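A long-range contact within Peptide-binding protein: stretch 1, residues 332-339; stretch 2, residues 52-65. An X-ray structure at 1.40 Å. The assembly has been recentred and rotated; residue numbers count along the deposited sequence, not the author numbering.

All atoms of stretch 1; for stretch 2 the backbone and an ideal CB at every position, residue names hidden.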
ATOM      1  N   PHE A 332       2.496  -8.767   1.602  1.00 18.01           N
ATOM      2  CA  PHE A 332       3.595  -9.515   1.008  1.00 17.44           C
ATOM      3  C   PHE A 332       4.936  -9.140   1.616  1.00 18.24           C
ATOM      4  O   PHE A 332       5.851  -9.978   1.647  1.00 18.77           O
ATOM      5  CB  PHE A 332       3.563  -9.379  -0.521  1.00 18.60           C
ATOM      6  CG  PHE A 332       2.571 -10.311  -1.164  1.00 18.35           C
ATOM      7  CD1 PHE A 332       2.880 -11.656  -1.318  1.00 19.20           C
ATOM      8  CD2 PHE A 332       1.298  -9.851  -1.552  1.00 18.99           C
ATOM      9  CE1 PHE A 332       1.960 -12.565  -1.896  1.00 19.14           C
ATOM     10  CE2 PHE A 332       0.372 -10.746  -2.122  1.00 21.35           C
ATOM     11  CZ  PHE A 332       0.717 -12.111  -2.299  1.00 20.44           C
ATOM     12  N   SER A 333       5.061  -7.888   2.112  1.00 17.69           N
ATOM     13  CA  SER A 333       6.331  -7.446   2.690  1.00 18.92           C
ATOM     14  C   SER A 333       6.730  -8.305   3.884  1.00 18.20           C
ATOM     15  O   SER A 333       7.918  -8.549   4.103  1.00 19.99           O
ATOM     16  CB  SER A 333       6.308  -5.957   3.063  1.00 19.73           C
ATOM     17  OG  SER A 333       5.448  -5.702   4.188  1.00 19.15           O
ATOM     18  N   THR A 334       5.743  -8.756   4.672  1.00 18.54           N
ATOM     19  CA  THR A 334       6.008  -9.615   5.835  1.00 18.45           C
ATOM     20  C   THR A 334       6.739 -10.897   5.444  1.00 18.51           C
ATOM     21  O   THR A 334       7.507 -11.462   6.242  1.00 19.08           O
ATOM     22  CB  THR A 334       4.648  -9.969   6.438  1.00 19.83           C
ATOM     23  OG1 THR A 334       4.081  -8.750   6.920  1.00 20.49           O
ATOM     24  CG2 THR A 334       4.734 -10.964   7.592  1.00 21.02           C
ATOM     25  N   PHE A 335       6.530 -11.350   4.209  1.00 19.03           N
ATOM     26  CA  PHE A 335       7.111 -12.562   3.655  1.00 19.23           C
ATOM     27  C   PHE A 335       8.349 -12.276   2.791  1.00 19.62           C
ATOM     28  O   PHE A 335       8.857 -13.201   2.138  1.00 20.95           O
ATOM     29  CB  PHE A 335       6.033 -13.296   2.849  1.00 19.65           C
ATOM     30  CG  PHE A 335       4.870 -13.718   3.700  1.00 19.97           C
ATOM     31  CD1 PHE A 335       4.966 -14.885   4.473  1.00 19.62           C
ATOM     32  CD2 PHE A 335       3.732 -12.930   3.770  1.00 20.65           C
ATOM     33  CE1 PHE A 335       3.918 -15.267   5.297  1.00 20.05           C
ATOM     34  CE2 PHE A 335       2.659 -13.314   4.592  1.00 19.76           C
ATOM     35  CZ  PHE A 335       2.780 -14.470   5.382  1.00 18.57           C
ATOM     36  N   GLY A 336       8.794 -11.013   2.731  1.00 18.53           N
ATOM     37  CA  GLY A 336       9.912 -10.700   1.849  1.00 19.20           C
ATOM     38  C   GLY A 336       9.590 -10.809   0.373  1.00 20.04           C
ATOM     39  O   GLY A 336      10.456 -11.211  -0.412  1.00 19.84           O
ATOM     40  N   ILE A 337       8.371 -10.445  -0.017  1.00 19.29           N
ATOM     41  CA  ILE A 337       7.946 -10.426  -1.407  1.00 18.19           C
ATOM     42  C   ILE A 337       7.576  -8.990  -1.692  1.00 19.39           C
ATOM     43  O   ILE A 337       6.753  -8.408  -0.971  1.00 19.06           O
ATOM     44  CB  ILE A 337       6.755 -11.363  -1.636  1.00 20.13           C
ATOM     45  CG1 ILE A 337       7.180 -12.809  -1.336  1.00 21.68           C
ATOM     46  CG2 ILE A 337       6.242 -11.201  -3.061  1.00 20.87           C
ATOM     47  CD1 ILE A 337       6.020 -13.812  -1.405  1.00 21.28           C
ATOM     48  N   TRP A 338       8.243  -8.381  -2.687  1.00 19.28           N
ATOM     49  CA  TRP A 338       8.163  -6.938  -2.896  1.00 18.38           C
ATOM     50  C   TRP A 338       7.179  -6.645  -4.014  1.00 18.29           C
ATOM     51  O   TRP A 338       7.359  -7.145  -5.139  1.00 20.61           O
ATOM     52  CB  TRP A 338       9.532  -6.379  -3.313  1.00 20.43           C
ATOM     53  CG  TRP A 338       9.613  -4.879  -3.202  1.00 20.84           C
ATOM     54  CD1 TRP A 338       9.962  -4.150  -2.086  1.00 20.63           C
ATOM     55  CD2 TRP A 338       9.334  -3.918  -4.242  1.00 19.91           C
ATOM     56  NE1 TRP A 338       9.918  -2.806  -2.374  1.00 20.96           N
ATOM     57  CE2 TRP A 338       9.522  -2.637  -3.686  1.00 19.83           C
ATOM     58  CE3 TRP A 338       8.957  -4.028  -5.592  1.00 19.97           C
ATOM     59  CZ2 TRP A 338       9.333  -1.465  -4.419  1.00 19.77           C
ATOM     60  CZ3 TRP A 338       8.779  -2.856  -6.333  1.00 20.54           C
ATOM     61  CH2 TRP A 338       8.961  -1.593  -5.748  1.00 20.52           C
ATOM     62  N   LEU A 339       6.185  -5.798  -3.723  1.00 17.45           N
ATOM     63  CA  LEU A 339       5.282  -5.243  -4.722  1.00 17.13           C
ATOM     64  C   LEU A 339       5.459  -3.735  -4.778  1.00 18.01           C
ATOM     65  O   LEU A 339       5.755  -3.094  -3.762  1.00 18.17           O
ATOM     66  CB  LEU A 339       3.813  -5.506  -4.317  1.00 19.14           C
ATOM     67  CG  LEU A 339       3.354  -6.966  -4.241  1.00 20.68           C
ATOM     68  CD1 LEU A 339       1.831  -7.042  -4.007  1.00 20.27           C
ATOM     69  CD2 LEU A 339       3.772  -7.816  -5.439  1.00 25.33           C
ATOM     70  N   UNK A  52      12.005 -20.556  -5.155  1.00 32.27           N
ATOM     71  CA  UNK A  52      11.241 -19.398  -5.588  1.00 30.62           C
ATOM     72  C   UNK A  52      11.251 -18.312  -4.523  1.00 27.27           C
ATOM     73  O   UNK A  52      11.407 -17.126  -4.840  1.00 27.97           O
ATOM     74  CB  UNK A  52       9.803 -19.801  -5.921  1.00 30.62           C
ATOM     75  N   UNK A  53      11.055 -18.685  -3.254  1.00 27.36           N
ATOM     76  CA  UNK A  53      11.039 -17.658  -2.210  1.00 26.19           C
ATOM     77  C   UNK A  53      12.419 -17.011  -2.064  1.00 26.47           C
ATOM     78  O   UNK A  53      12.510 -15.808  -1.779  1.00 25.25           O
ATOM     79  CB  UNK A  53      10.594 -18.260  -0.876  1.00 26.19           C
ATOM     80  N   UNK A  54      13.500 -17.778  -2.271  1.00 27.50           N
ATOM     81  CA  UNK A  54      14.831 -17.188  -2.234  1.00 29.51           C
ATOM     82  C   UNK A  54      14.982 -16.120  -3.317  1.00 28.41           C
ATOM     83  O   UNK A  54      15.493 -15.028  -3.055  1.00 28.89           O
ATOM     84  CB  UNK A  54      15.898 -18.271  -2.403  1.00 29.51           C
ATOM     85  N   UNK A  55      14.523 -16.408  -4.544  1.00 26.58           N
ATOM     86  CA  UNK A  55      14.603 -15.403  -5.598  1.00 26.35           C
ATOM     87  C   UNK A  55      13.752 -14.188  -5.259  1.00 24.14           C
ATOM     88  O   UNK A  55      14.172 -13.037  -5.471  1.00 25.54           O
ATOM     89  CB  UNK A  55      14.163 -15.997  -6.938  1.00 26.35           C
ATOM     90  N   UNK A  56      12.549 -14.414  -4.705  1.00 22.71           N
ATOM     91  CA  UNK A  56      11.700 -13.292  -4.320  1.00 22.56           C
ATOM     92  C   UNK A  56      12.350 -12.466  -3.211  1.00 21.86           C
ATOM     93  O   UNK A  56      12.260 -11.229  -3.207  1.00 21.61           O
ATOM     94  CB  UNK A  56      10.328 -13.795  -3.868  1.00 22.56           C
ATOM     95  N   UNK A  57      12.981 -13.141  -2.239  1.00 21.30           N
ATOM     96  CA  UNK A  57      13.590 -12.415  -1.126  1.00 22.26           C
ATOM     97  C   UNK A  57      14.799 -11.603  -1.603  1.00 23.21           C
ATOM     98  O   UNK A  57      15.023 -10.490  -1.124  1.00 24.42           O
ATOM     99  CB  UNK A  57      14.007 -13.388  -0.021  1.00 22.26           C
ATOM    100  N   UNK A  58      15.588 -12.144  -2.549  1.00 22.88           N
ATOM    101  CA  UNK A  58      16.696 -11.366  -3.105  1.00 23.16           C
ATOM    102  C   UNK A  58      16.179 -10.128  -3.826  1.00 22.68           C
ATOM    103  O   UNK A  58      16.730  -9.023  -3.679  1.00 23.68           O
ATOM    104  CB  UNK A  58      17.528 -12.223  -4.061  1.00 23.16           C
ATOM    105  N   UNK A  59      15.108 -10.283  -4.604  1.00 21.03           N
ATOM    106  CA  UNK A  59      14.531  -9.122  -5.267  1.00 20.35           C
ATOM    107  C   UNK A  59      14.047  -8.111  -4.242  1.00 21.00           C
ATOM    108  O   UNK A  59      14.325  -6.917  -4.362  1.00 21.66           O
ATOM    109  CB  UNK A  59      13.381  -9.541  -6.185  1.00 20.35           C
ATOM    110  N   UNK A  60      13.336  -8.584  -3.195  1.00 19.87           N
ATOM    111  CA  UNK A  60      12.898  -7.686  -2.130  1.00 19.26           C
ATOM    112  C   UNK A  60      14.064  -6.870  -1.565  1.00 21.11           C
ATOM    113  O   UNK A  60      13.952  -5.651  -1.388  1.00 21.11           O
ATOM    114  CB  UNK A  60      12.229  -8.486  -1.011  1.00 19.26           C
ATOM    115  N   UNK A  61      15.165  -7.535  -1.216  1.00 21.45           N
ATOM    116  CA  UNK A  61      16.274  -6.794  -0.616  1.00 23.49           C
ATOM    117  C   UNK A  61      16.832  -5.746  -1.577  1.00 21.84           C
ATOM    118  O   UNK A  61      17.130  -4.618  -1.170  1.00 21.87           O
ATOM    119  CB  UNK A  61      17.385  -7.757  -0.192  1.00 23.49           C
ATOM    120  N   UNK A  62      16.915  -6.071  -2.875  1.00 20.29           N
ATOM    121  CA  UNK A  62      17.409  -5.084  -3.830  1.00 21.64           C
ATOM    122  C   UNK A  62      16.493  -3.877  -3.890  1.00 20.22           C
ATOM    123  O   UNK A  62      16.957  -2.729  -3.857  1.00 21.45           O
ATOM    124  CB  UNK A  62      17.548  -5.706  -5.221  1.00 21.64           C
ATOM    125  N   UNK A  63      15.173  -4.113  -3.936  1.00 19.36           N
ATOM    126  CA  UNK A  63      14.255  -2.995  -4.090  1.00 20.00           C
ATOM    127  C   UNK A  63      14.121  -2.215  -2.792  1.00 19.17           C
ATOM    128  O   UNK A  63      14.044  -0.971  -2.799  1.00 19.93           O
ATOM    129  CB  UNK A  63      12.883  -3.491  -4.552  1.00 20.00           C
ATOM    130  N   UNK A  64      14.042  -2.950  -1.675  1.00 19.50           N
ATOM    131  CA  UNK A  64      13.782  -2.327  -0.377  1.00 19.10           C
ATOM    132  C   UNK A  64      14.957  -1.462   0.078  1.00 19.68           C
ATOM    133  O   UNK A  64      14.751  -0.391   0.675  1.00 19.60           O
ATOM    134  CB  UNK A  64      13.488  -3.400   0.673  1.00 19.10           C
ATOM    135  N   UNK A  65      16.187  -1.900  -0.206  1.00 19.84           N
ATOM    136  CA  UNK A  65      17.388  -1.143   0.164  1.00 20.75           C
ATOM    137  C   UNK A  65      17.928  -0.268  -0.961  1.00 20.98           C
ATOM    138  O   UNK A  65      19.034   0.272  -0.826  1.00 21.35           O
ATOM    139  CB  UNK A  65      18.485  -2.109   0.617  1.00 20.75           C
TER

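Helical phi/psi values run from position 52 to 64, so residues three or four apart share a face, and stretch 1 lies against one side of that helix. At 52, 54 and 55 the ideal CB has nothing of stretch 1 within 5.5 Å, and the visible atoms barely constrain the choice; these are Thr52, Arg54 and Gln55.

Position 53 points sideways, also with no neighbour that close, so a small residue would not reach stretch 1, while a longer apolar one could reach Ile337. It is Ile53, whose CD1 lies 3.8 Å from Ile337 CG1.

Position 56 points toward stretch 1, its ideal CB 4.2 Å from Ile337 CG1. Leucine, isoleucine or methionine would suit. Met56 extends (chi1 m, chi2 t) to place SD 3.7 Å from Ile337 CD1. Its backbone O receives a hydrogen bond from a water that accepts one from Trp338 N; Met56 O and Trp338 N each lie 2.8 Å from the water oxygen.

Position 57 points sideways, with the ideal CB 4.2 Å from Gly336 O. Carbonyls exposed where the stretch 1 helix ends call for a short donor: asparagine, perhaps serine. Asn57 ND2 donates to Gly336 O at 2.8 Å (153°) and to Phe335 O at 3.2 Å (137°). Gly336 has positive phi, and an ideal CB there would lie 2.4 Å from Asn57 ND2, a clash.

Position 58 points away, so stretch 1 does not constrain it and many residues would suit; Glu58 forms a salt bridge with 54, OE2 to Arg54 NE at 3.0 Å.

At 59 CB points sideways, and only a long side chain could reach the indole. Tyr59 does, CE2 lying 4.0 Å from Trp338 CE3.

Position 60 points toward stretch 1: its ideal CB is 3.3 Å from Gly336 O. Beyond it lie the CA of Gly336 and Ser333, a setting for a large apolar or aromatic group. Phe60 (chi1 t) takes Gly336 CA over its ring face, 4.2 Å from CA to the ring centroid, while the Trp338 edge approaches that ring in an offset edge-to-face pair, planes at 71°.

Position 61 points away and 62 is out of reach, equally unconstrained: Asn61 and Thr62.

Position 63 points toward the indole, its ideal CB 3.6 Å from Trp338 CE2; several residues whose CB can lie on the ring would suit. Gln63 CB sits over the ring face, 3.5 Å from the five-membered ring centroid and 9° off its normal.

Position 64, sideways, has its ideal CB 4.5 Å from Trp338 CD1, compatible with several types; it is Tyr64. Position 65 is out of reach: Tyr65.

Stretch 2 (52-65) TIRQMNEYFNTQYY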
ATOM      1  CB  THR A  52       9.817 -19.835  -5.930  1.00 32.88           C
ATOM      2  OG1 THR A  52       9.862 -20.784  -7.008  1.00 35.42           O
ATOM      3  CG2 THR A  52       8.990 -18.629  -6.349  1.00 33.40           C
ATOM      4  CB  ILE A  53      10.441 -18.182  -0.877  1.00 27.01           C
ATOM      5  CG1 ILE A  53      10.111 -17.017   0.089  1.00 26.51           C
ATOM      6  CG2 ILE A  53      11.398 -19.130  -0.175  1.00 28.40           C
ATOM      7  CD1 ILE A  53       9.094 -16.023  -0.445  1.00 26.77           C
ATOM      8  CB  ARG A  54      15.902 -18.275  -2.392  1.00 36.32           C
ATOM      9  CG  ARG A  54      17.295 -17.692  -2.505  1.00 45.58           C
ATOM     10  CD  ARG A  54      18.328 -18.759  -2.875  1.00 55.85           C
ATOM     11  NE  ARG A  54      19.574 -18.161  -3.354  1.00 64.07           N
ATOM     12  CZ  ARG A  54      20.704 -18.835  -3.564  1.00 70.00           C
ATOM     13  NH1 ARG A  54      21.786 -18.199  -4.005  1.00 72.16           N
ATOM     14  NH2 ARG A  54      20.756 -20.143  -3.331  1.00 71.41           N
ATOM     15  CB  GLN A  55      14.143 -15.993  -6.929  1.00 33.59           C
ATOM     16  CG  GLN A  55      14.876 -17.270  -7.358  1.00 39.93           C
ATOM     17  CD  GLN A  55      16.398 -17.152  -7.297  1.00 47.35           C
ATOM     18  OE1 GLN A  55      16.987 -16.256  -7.908  1.00 50.74           O
ATOM     19  NE2 GLN A  55      17.043 -18.067  -6.556  1.00 49.08           N
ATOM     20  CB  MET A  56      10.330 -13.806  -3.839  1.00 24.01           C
ATOM     21  CG  MET A  56       9.477 -14.393  -4.949  1.00 25.26           C
ATOM     22  SD  MET A  56       8.040 -15.171  -4.241  1.00 30.05           S
ATOM     23  CE  MET A  56       7.033 -15.396  -5.702  1.00 31.66           C
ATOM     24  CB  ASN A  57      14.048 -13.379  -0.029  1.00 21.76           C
ATOM     25  CG  ASN A  57      12.916 -14.047   0.757  1.00 21.61           C
ATOM     26  OD1 ASN A  57      13.193 -15.068   1.426  1.00 22.90           O
ATOM     27  ND2 ASN A  57      11.678 -13.498   0.708  1.00 22.08           N
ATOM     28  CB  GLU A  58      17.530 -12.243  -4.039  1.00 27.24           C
ATOM     29  CG  GLU A  58      18.394 -13.221  -3.264  1.00 31.86           C
ATOM     30  CD  GLU A  58      19.133 -14.175  -4.167  1.00 39.29           C
ATOM     31  OE1 GLU A  58      19.198 -13.883  -5.390  1.00 43.18           O
ATOM     32  OE2 GLU A  58      19.653 -15.195  -3.659  1.00 41.20           O
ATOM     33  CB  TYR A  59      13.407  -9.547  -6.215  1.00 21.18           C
ATOM     34  CG  TYR A  59      12.728  -8.434  -6.956  1.00 21.51           C
ATOM     35  CD1 TYR A  59      13.413  -7.686  -7.902  1.00 22.00           C
ATOM     36  CD2 TYR A  59      11.379  -8.131  -6.727  1.00 21.04           C
ATOM     37  CE1 TYR A  59      12.785  -6.673  -8.606  1.00 22.03           C
ATOM     38  CE2 TYR A  59      10.734  -7.113  -7.422  1.00 22.12           C
ATOM     39  CZ  TYR A  59      11.446  -6.371  -8.368  1.00 22.29           C
ATOM     40  OH  TYR A  59      10.815  -5.364  -9.057  1.00 23.33           O
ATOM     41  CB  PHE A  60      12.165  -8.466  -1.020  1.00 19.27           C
ATOM     42  CG  PHE A  60      11.625  -7.590   0.069  1.00 19.45           C
ATOM     43  CD1 PHE A  60      12.468  -7.090   1.065  1.00 21.08           C
ATOM     44  CD2 PHE A  60      10.269  -7.267   0.104  1.00 20.51           C
ATOM     45  CE1 PHE A  60      11.979  -6.226   2.043  1.00 20.23           C
ATOM     46  CE2 PHE A  60       9.769  -6.421   1.089  1.00 21.15           C
ATOM     47  CZ  PHE A  60      10.636  -5.901   2.069  1.00 21.11           C
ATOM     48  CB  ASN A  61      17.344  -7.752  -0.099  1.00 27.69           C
ATOM     49  CG  ASN A  61      16.963  -8.372   1.271  1.00 33.26           C
ATOM     50  OD1 ASN A  61      16.073  -7.863   1.974  1.00 34.15           O
ATOM     51  ND2 ASN A  61      17.652  -9.445   1.655  1.00 37.63           N
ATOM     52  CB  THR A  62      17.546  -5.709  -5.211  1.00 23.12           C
ATOM     53  OG1 THR A  62      18.527  -6.759  -5.150  1.00 24.26           O
ATOM     54  CG2 THR A  62      18.005  -4.642  -6.239  1.00 23.33           C
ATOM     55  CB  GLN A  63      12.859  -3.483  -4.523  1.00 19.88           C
ATOM     56  CG  GLN A  63      12.850  -4.330  -5.829  1.00 19.96           C
ATOM     57  CD  GLN A  63      13.508  -3.621  -7.026  1.00 21.11           C
ATOM     58  OE1 GLN A  63      14.716  -3.437  -7.050  1.00 22.47           O
ATOM     59  NE2 GLN A  63      12.696  -3.216  -8.008  1.00 22.17           N
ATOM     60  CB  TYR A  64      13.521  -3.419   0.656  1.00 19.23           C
ATOM     61  CG  TYR A  64      13.093  -2.942   2.017  1.00 19.09           C
ATOM     62  CD1 TYR A  64      11.821  -2.409   2.215  1.00 19.52           C
ATOM     63  CD2 TYR A  64      13.928  -3.096   3.127  1.00 18.76           C
ATOM     64  CE1 TYR A  64      11.385  -2.027   3.495  1.00 18.78           C
ATOM     65  CE2 TYR A  64      13.506  -2.709   4.384  1.00 18.89           C
ATOM     66  CZ  TYR A  64      12.246  -2.154   4.544  1.00 18.49           C
ATOM     67  OH  TYR A  64      11.789  -1.787   5.806  1.00 19.39           O
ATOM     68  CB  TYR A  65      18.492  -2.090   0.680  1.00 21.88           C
ATOM     69  CG  TYR A  65      18.090  -2.769   1.983  1.00 20.82           C
ATOM     70  CD1 TYR A  65      18.078  -2.060   3.185  1.00 21.58           C
ATOM     71  CD2 TYR A  65      17.725  -4.117   2.007  1.00 22.06           C
ATOM     72  CE1 TYR A  65      17.713  -2.684   4.391  1.00 22.23           C
ATOM     73  CE2 TYR A  65      17.349  -4.725   3.198  1.00 21.84           C
ATOM     74  CZ  TYR A  65      17.361  -4.010   4.380  1.00 22.29           C
ATOM     75  OH  TYR A  65      16.990  -4.650   5.581  1.00 23.81           O
TER
HETATM   76  O   HOH W   1       9.860 -10.076  -4.202  1.00 20.78           O
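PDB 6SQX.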